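Local coordinates for protein nitrite oxidoreductase subunit B (Kuenenia stuttgartiensis, PDB 7B04) that probably relays electrons through its iron-sulfur clusters between the other subunits of a nitrite-oxidising complex, at residues A[165-170]-A[309-314]; A[66-71]-A[148-153]; A[331-336]-A[366-371]. All blocks are in the same frame, centred on the assembly; numbering follows the deposited sequence.

Contact 1 of 3, residues A[165-170]-A[309-314]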
# COMPACT_ATOMS: atom_id res chain seq x y z
N SER A 165 -4.14 16.72 19.76
CA SER A 165 -5.30 17.52 19.37
C SER A 165 -5.84 17.06 18.02
O SER A 165 -7.04 16.81 17.86
CB SER A 165 -4.93 19.00 19.34
OG SER A 165 -3.94 19.24 18.35
N ARG A 166 -4.96 16.94 17.03
CA ARG A 166 -5.30 16.37 15.73
C ARG A 166 -4.82 14.92 15.74
O ARG A 166 -3.62 14.66 15.85
CB ARG A 166 -4.64 17.16 14.60
CG ARG A 166 -5.18 16.87 13.21
CD ARG A 166 -4.59 17.85 12.20
NE ARG A 166 -5.02 19.22 12.45
CZ ARG A 166 -4.56 20.28 11.79
NH1 ARG A 166 -3.63 20.13 10.86
NH2 ARG A 166 -5.01 21.49 12.09
N TRP A 167 -5.76 13.98 15.61
CA TRP A 167 -5.42 12.59 15.89
C TRP A 167 -6.24 11.64 15.03
O TRP A 167 -7.33 11.97 14.55
CB TRP A 167 -5.66 12.26 17.36
CG TRP A 167 -7.11 12.33 17.75
CD1 TRP A 167 -7.79 13.44 18.17
CD2 TRP A 167 -8.06 11.26 17.73
NE1 TRP A 167 -9.11 13.12 18.42
CE2 TRP A 167 -9.29 11.79 18.15
CE3 TRP A 167 -7.98 9.90 17.39
CZ2 TRP A 167 -10.45 11.01 18.25
CZ3 TRP A 167 -9.13 9.13 17.49
CH2 TRP A 167 -10.34 9.68 17.92
N PHE A 168 -5.68 10.45 14.85
CA PHE A 168 -6.34 9.30 14.24
C PHE A 168 -5.46 8.08 14.48
O PHE A 168 -4.23 8.19 14.57
CB PHE A 168 -6.59 9.50 12.74
CG PHE A 168 -5.38 9.32 11.87
CD1 PHE A 168 -5.20 8.17 11.13
CD2 PHE A 168 -4.42 10.31 11.79
CE1 PHE A 168 -4.10 8.00 10.32
CE2 PHE A 168 -3.30 10.15 10.98
CZ PHE A 168 -3.14 8.99 10.25
N PHE A 169 -6.09 6.92 14.61
CA PHE A 169 -5.38 5.67 14.83
C PHE A 169 -6.06 4.57 14.04
O PHE A 169 -7.12 4.76 13.44
CB PHE A 169 -5.29 5.31 16.32
CG PHE A 169 -6.61 4.93 16.94
CD1 PHE A 169 -7.45 5.90 17.47
CD2 PHE A 169 -7.00 3.60 17.02
CE1 PHE A 169 -8.66 5.55 18.05
CE2 PHE A 169 -8.21 3.25 17.59
CZ PHE A 169 -9.04 4.22 18.11
N TYR A 170 -5.43 3.39 14.03
CA TYR A 170 -5.83 2.29 13.17
C TYR A 170 -6.43 1.17 14.01
O TYR A 170 -5.86 0.79 15.04
CB TYR A 170 -4.64 1.78 12.36
CG TYR A 170 -4.04 2.82 11.45
CD1 TYR A 170 -4.83 3.57 10.59
CD2 TYR A 170 -2.67 3.07 11.46
CE1 TYR A 170 -4.28 4.52 9.76
CE2 TYR A 170 -2.11 4.03 10.64
CZ TYR A 170 -2.92 4.75 9.79
OH TYR A 170 -2.38 5.70 8.96
N ARG A 309 -1.13 5.30 22.52
CA ARG A 309 -0.64 6.21 23.56
C ARG A 309 -1.09 7.65 23.34
O ARG A 309 -1.06 8.45 24.28
CB ARG A 309 0.88 6.14 23.64
CG ARG A 309 1.59 6.70 22.41
CD ARG A 309 3.08 6.82 22.65
NE ARG A 309 3.76 7.43 21.50
CZ ARG A 309 5.03 7.82 21.51
NH1 ARG A 309 5.56 8.37 20.42
NH2 ARG A 309 5.77 7.68 22.60
N TRP A 310 -1.50 8.00 22.12
CA TRP A 310 -1.69 9.39 21.74
C TRP A 310 -3.15 9.79 21.56
O TRP A 310 -3.43 10.99 21.43
CB TRP A 310 -0.95 9.67 20.43
CG TRP A 310 -1.51 8.91 19.27
CD1 TRP A 310 -2.47 9.33 18.40
CD2 TRP A 310 -1.16 7.58 18.88
NE1 TRP A 310 -2.74 8.34 17.48
CE2 TRP A 310 -1.95 7.26 17.75
CE3 TRP A 310 -0.26 6.63 19.37
CZ2 TRP A 310 -1.85 6.02 17.11
CZ3 TRP A 310 -0.17 5.40 18.72
CH2 TRP A 310 -0.96 5.12 17.61
N ALA A 311 -4.07 8.84 21.54
CA ALA A 311 -5.46 9.17 21.26
C ALA A 311 -6.13 9.73 22.52
O ALA A 311 -5.70 9.45 23.64
CB ALA A 311 -6.21 7.93 20.78
N PRO A 312 -7.18 10.53 22.35
CA PRO A 312 -7.93 11.03 23.51
C PRO A 312 -8.40 9.88 24.38
O PRO A 312 -8.99 8.90 23.90
CB PRO A 312 -9.10 11.78 22.88
CG PRO A 312 -8.59 12.21 21.55
CD PRO A 312 -7.67 11.11 21.09
N ARG A 313 -8.13 9.99 25.68
CA ARG A 313 -8.44 8.88 26.58
C ARG A 313 -9.94 8.64 26.67
O ARG A 313 -10.37 7.48 26.79
CB ARG A 313 -7.86 9.16 27.97
CG ARG A 313 -6.35 9.34 27.99
CD ARG A 313 -5.62 8.02 27.81
NE ARG A 313 -4.18 8.16 28.00
CZ ARG A 313 -3.31 8.44 27.03
NH1 ARG A 313 -2.02 8.55 27.30
NH2 ARG A 313 -3.74 8.60 25.78
N ALA A 314 -10.76 9.69 26.54
CA ALA A 314 -12.21 9.51 26.61
C ALA A 314 -12.71 8.60 25.49
O ALA A 314 -13.51 7.69 25.73
CB ALA A 314 -12.90 10.88 26.54
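Trp310 makes the polar link of this contact: its CG lies between the backbone N and the carbonyl carbon (chi1 65°), and its indole NE1 donates to Phe168 O over 3.3 Å, in a fairly straight bond with an N-H...O angle of 158°. The oxygen lies close to the indole plane, whereas the donor stands above the plane of the Phe168 carbonyl, 58° out of it. The benzene side of the same ring packs on Phe169, CZ2 lying 3.6 Å from Phe169 CB. The Trp310 side chain is about 7 Å from that of Cys35, a ligand of a [4Fe-4S] cluster. Ala311 follows and presents its methyl to two aromatic rings, with CB 4.1 Å from Phe169 CD1 and 4.3 Å from Trp167 CE3. Pro312, the N-cap residue of the next helix, then lays its ring over one face of Trp167. Its CD sits 3.4 Å from the centroid of the Trp167 five-membered ring, over the face, a CH-pi contact, while CG lies over the NE1 side. Arg313 turns back, and its NH1 and NH2 both hydrogen-bond to Arg309 O, from the same face of that carbonyl, tying the helix start to the loop before it. Phe169, also touching Leu316, lies on the strand that pairs with strand 62-66, and the contact thus seats the start of helix 313-320 against that two-stranded sheet.

Contact 2 of 3, residues A[66-71]-A[148-153]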
# COMPACT_ATOMS: atom_id res chain seq x y z
N LYS A 66 -9.58 5.03 12.57
CA LYS A 66 -10.49 5.62 13.53
C LYS A 66 -10.16 7.10 13.72
O LYS A 66 -9.01 7.51 13.59
CB LYS A 66 -10.40 4.89 14.87
CG LYS A 66 -10.84 3.44 14.83
CD LYS A 66 -12.36 3.32 14.76
CE LYS A 66 -12.81 2.95 13.37
NZ LYS A 66 -14.29 2.79 13.27
N PRO A 67 -11.16 7.94 14.05
CA PRO A 67 -12.54 7.59 14.43
C PRO A 67 -13.56 7.59 13.29
O PRO A 67 -14.62 6.98 13.44
CB PRO A 67 -12.88 8.69 15.43
CG PRO A 67 -12.15 9.89 14.90
CD PRO A 67 -10.89 9.38 14.24
N TYR A 68 -13.24 8.24 12.17
CA TYR A 68 -14.22 8.41 11.10
C TYR A 68 -14.36 7.18 10.20
O TYR A 68 -15.40 7.03 9.55
CB TYR A 68 -13.85 9.62 10.23
CG TYR A 68 -14.02 10.95 10.93
CD1 TYR A 68 -15.28 11.48 11.17
CD2 TYR A 68 -12.91 11.68 11.34
CE1 TYR A 68 -15.43 12.69 11.81
CE2 TYR A 68 -13.06 12.90 11.98
CZ TYR A 68 -14.32 13.40 12.21
OH TYR A 68 -14.47 14.62 12.84
N GLY A 69 -13.35 6.31 10.15
CA GLY A 69 -13.35 5.22 9.20
C GLY A 69 -14.10 3.99 9.68
O GLY A 69 -14.39 3.83 10.86
N GLY A 70 -14.42 3.12 8.72
CA GLY A 70 -15.07 1.86 9.03
C GLY A 70 -15.44 1.00 7.84
O GLY A 70 -15.67 1.51 6.74
N PHE A 71 -15.52 -0.31 8.06
CA PHE A 71 -16.02 -1.26 7.06
C PHE A 71 -16.93 -2.26 7.76
O PHE A 71 -16.43 -3.09 8.54
CB PHE A 71 -14.90 -2.00 6.34
CG PHE A 71 -15.39 -3.10 5.44
CD1 PHE A 71 -15.99 -2.81 4.23
CD2 PHE A 71 -15.29 -4.43 5.83
CE1 PHE A 71 -16.46 -3.83 3.41
CE2 PHE A 71 -15.76 -5.45 5.01
CZ PHE A 71 -16.35 -5.14 3.80
N THR A 148 -8.05 9.95 7.96
CA THR A 148 -8.86 11.13 8.25
C THR A 148 -8.82 11.39 9.74
O THR A 148 -9.26 10.56 10.54
CB THR A 148 -10.30 10.94 7.77
OG1 THR A 148 -10.30 10.56 6.38
CG2 THR A 148 -11.09 12.22 7.94
N ALA A 149 -8.29 12.55 10.13
CA ALA A 149 -8.07 12.87 11.53
C ALA A 149 -9.20 13.73 12.08
O ALA A 149 -9.89 14.44 11.34
CB ALA A 149 -6.74 13.60 11.71
N LYS A 150 -9.40 13.64 13.39
CA LYS A 150 -10.26 14.57 14.11
C LYS A 150 -9.44 15.79 14.50
O LYS A 150 -8.31 15.66 14.98
CB LYS A 150 -10.85 13.91 15.36
CG LYS A 150 -11.91 14.73 16.07
CD LYS A 150 -11.35 15.38 17.33
CE LYS A 150 -12.44 16.05 18.14
NZ LYS A 150 -13.02 17.22 17.43
N SER A 151 -9.99 16.98 14.27
CA SER A 151 -9.28 18.22 14.54
C SER A 151 -10.09 19.12 15.46
O SER A 151 -11.33 19.15 15.40
CB SER A 151 -8.96 18.97 13.24
OG SER A 151 -8.35 20.22 13.50
N SER A 152 -9.38 19.86 16.31
CA SER A 152 -10.02 20.89 17.13
C SER A 152 -10.48 22.08 16.31
O SER A 152 -11.36 22.83 16.76
CB SER A 152 -9.06 21.35 18.23
OG SER A 152 -7.96 22.06 17.69
N ASN A 153 -9.90 22.28 15.12
CA ASN A 153 -10.26 23.35 14.19
C ASN A 153 -9.97 24.75 14.73
O ASN A 153 -10.59 25.73 14.31
CB ASN A 153 -11.74 23.25 13.78
CG ASN A 153 -12.00 22.09 12.83
OD1 ASN A 153 -11.28 21.90 11.85
ND2 ASN A 153 -13.05 21.32 13.12
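Tyr68 meets Thr148, Ala149 and Lys150 in a buried packing contact between two loops, one following strand 62-66 and the other preceding strand 159-160, at the face of the protein that adjoins subunit A. The phenol ring turns its edge to the opposing backbone: CE2 lies 3.6 Å from Ala149 O and 3.9 Å from Lys150 CA. At chi1 -69°, CG of Tyr68 is anti to the carbonyl carbon, and the ring carried on it crosses the Thr148 side chain at about a right angle, with CD2 3.9 Å from Thr148 CG2. Further out, Tyr68 OH passes 4.1 Å from Lys150 CG. Pro67, which follows a cis peptide bond, adds its CG at 4.2 Å from Lys150 CB. The first loop is braced from within by Lys66 NZ, which donates to Gly69 O over 2.6 Å and also forms a salt bridge with Asp76. An alanine in place of Tyr68 would probably leave Thr148 CG2 and the Lys150 backbone without their aromatic neighbour, open a gap between the loops, and cost the weak hydrogen bond from the phenol oxygen to Glu1131 of subunit A. Across the two loops the meeting rests on shape and van der Waals contact; the polar groups described here, the Lys66 ammonium and the Tyr68 hydroxyl, find their partners within their own loop, in its surroundings or on the neighbouring subunit.

Contact 3 of 3, residues A[331-336]-A[366-371]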
# COMPACT_ATOMS: atom_id res chain seq x y z
N PHE A 331 2.71 0.60 28.82
CA PHE A 331 3.34 0.51 27.51
C PHE A 331 4.37 1.61 27.28
O PHE A 331 5.46 1.34 26.76
CB PHE A 331 2.29 0.55 26.40
CG PHE A 331 2.86 0.88 25.05
CD1 PHE A 331 3.48 -0.10 24.29
CD2 PHE A 331 2.79 2.17 24.54
CE1 PHE A 331 4.01 0.19 23.05
CE2 PHE A 331 3.33 2.47 23.31
CZ PHE A 331 3.94 1.48 22.56
N MET A 332 4.03 2.86 27.62
CA MET A 332 4.89 3.99 27.25
C MET A 332 6.28 3.88 27.86
O MET A 332 7.26 4.30 27.25
CB MET A 332 4.24 5.31 27.67
CG MET A 332 2.91 5.59 27.02
SD MET A 332 2.18 7.11 27.67
CE MET A 332 3.32 8.33 27.01
N VAL A 333 6.37 3.30 29.05
CA VAL A 333 7.65 2.97 29.67
C VAL A 333 7.60 1.47 29.96
O VAL A 333 7.17 1.07 31.05
CB VAL A 333 7.90 3.79 30.94
CG1 VAL A 333 9.34 3.66 31.38
CG2 VAL A 333 7.52 5.25 30.72
N PRO A 334 8.01 0.62 29.03
CA PRO A 334 7.79 -0.82 29.21
C PRO A 334 8.62 -1.37 30.35
O PRO A 334 9.79 -1.03 30.51
CB PRO A 334 8.23 -1.42 27.86
CG PRO A 334 8.23 -0.28 26.90
CD PRO A 334 8.60 0.93 27.71
N SER A 335 7.99 -2.23 31.15
CA SER A 335 8.74 -3.01 32.12
C SER A 335 9.70 -3.94 31.38
O SER A 335 9.61 -4.14 30.17
CB SER A 335 7.79 -3.80 33.03
OG SER A 335 7.17 -4.86 32.33
N ARG A 336 10.63 -4.52 32.14
CA ARG A 336 11.60 -5.43 31.53
C ARG A 336 10.92 -6.64 30.89
O ARG A 336 11.31 -7.06 29.79
CB ARG A 336 12.61 -5.89 32.57
CG ARG A 336 13.55 -6.95 32.04
CD ARG A 336 14.66 -7.25 33.02
NE ARG A 336 15.78 -7.91 32.36
CZ ARG A 336 16.98 -8.05 32.91
NH1 ARG A 336 17.22 -7.58 34.12
NH2 ARG A 336 17.95 -8.66 32.23
N THR A 366 17.44 5.57 30.83
CA THR A 366 17.16 7.00 30.87
C THR A 366 15.85 7.22 31.61
O THR A 366 15.17 6.27 32.00
CB THR A 366 17.09 7.60 29.46
OG1 THR A 366 17.07 9.03 29.55
CG2 THR A 366 15.81 7.15 28.76
N GLU A 367 15.52 8.49 31.85
CA GLU A 367 14.26 8.87 32.45
C GLU A 367 13.36 9.45 31.37
O GLU A 367 13.77 10.37 30.65
CB GLU A 367 14.46 9.89 33.58
CG GLU A 367 15.62 9.57 34.51
CD GLU A 367 15.22 8.67 35.66
OE1 GLU A 367 14.06 8.76 36.12
OE2 GLU A 367 16.06 7.86 36.11
N ILE A 368 12.14 8.92 31.26
CA ILE A 368 11.24 9.26 30.16
C ILE A 368 9.81 9.21 30.66
O ILE A 368 9.44 8.33 31.45
CB ILE A 368 11.46 8.31 28.95
CG1 ILE A 368 10.79 8.84 27.69
CG2 ILE A 368 11.02 6.88 29.28
CD1 ILE A 368 11.68 9.76 26.87
N HIS A 369 9.00 10.18 30.23
CA HIS A 369 7.59 10.27 30.60
C HIS A 369 7.41 10.28 32.12
O HIS A 369 6.45 9.73 32.67
CB HIS A 369 6.77 9.15 29.95
CG HIS A 369 6.89 9.11 28.46
ND1 HIS A 369 7.59 8.12 27.80
CD2 HIS A 369 6.40 9.93 27.50
CE1 HIS A 369 7.53 8.34 26.50
NE2 HIS A 369 6.81 9.43 26.29
N GLY A 370 8.36 10.90 32.81
CA GLY A 370 8.34 11.12 34.24
C GLY A 370 8.78 9.96 35.11
O GLY A 370 8.73 10.08 36.34
N LYS A 371 9.19 8.83 34.54
CA LYS A 371 9.70 7.72 35.33
C LYS A 371 10.90 7.11 34.61
O LYS A 371 11.16 7.40 33.44
CB LYS A 371 8.61 6.69 35.68
CG LYS A 371 8.09 5.77 34.61
CD LYS A 371 7.00 4.93 35.25
CE LYS A 371 6.55 3.77 34.39
NZ LYS A 371 5.55 2.94 35.12
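A bend at chi3 (68°) turns the terminal methyl of Met332 over His369, and Lys371, its CG lodged between the backbone N and carbonyl carbon (chi1 74°), runs extended past Val333. The Met332 and His369 side chains cross at about a right angle. Met332 CE stands 3.5 Å above one imidazole face, displaced toward the rim, and comes nearest to His369 CD2, also at 3.5 Å, in a CH-pi contact. Val333 fills the middle: its CB lies 3.7 Å from Lys371 CE, while its CG2 is 3.7 Å from Ile368 O and 4.1 Å from Ile368 CG2. The aliphatic part of Lys371 thus serves as an apolar wall, and its NZ goes on to a salt bridge with Glu329 on helix 324-332. His369 NE2, for its part, has a weak hydrogen bond to Asp345 of subunit A. Ile368 and Lys371 are joined by paired backbone bonds, Ile368 N to Lys371 O at 2.8 Å and Lys371 N to Ile368 O at 3.1 Å. Ile368 to Lys371 form a type I' turn, with His369 and Gly370 both at positive phi, a classic two-residue connection of a beta hairpin, here between strands 362-368 and 371-383, its tip resting against Met332 and Val333, where the chain leaves helix 324-332.

How the contacts relate
The three contacts illustrate how distant loops can be closed one after another, without nesting or crossing. From the N terminus, contact 2 comes first, closing a 76-residue excursion after strand 62-66. Contact 1 closes a longer loop of 138 residues, running from strand 169-173 to helix 313-320. Contact 3 closes a short one, between helix 324-332 and the C-terminal antiparallel sheet. Contacts 1 and 2 are directly coupled, since Phe169 O and Trp167 O probably accept hydrogen bonds from Lys66 N and Lys150 N. Contact 1 touches contact 3 through Arg309 and Met332, whereas contacts 2 and 3 remain about 16 Å apart at their nearest atoms.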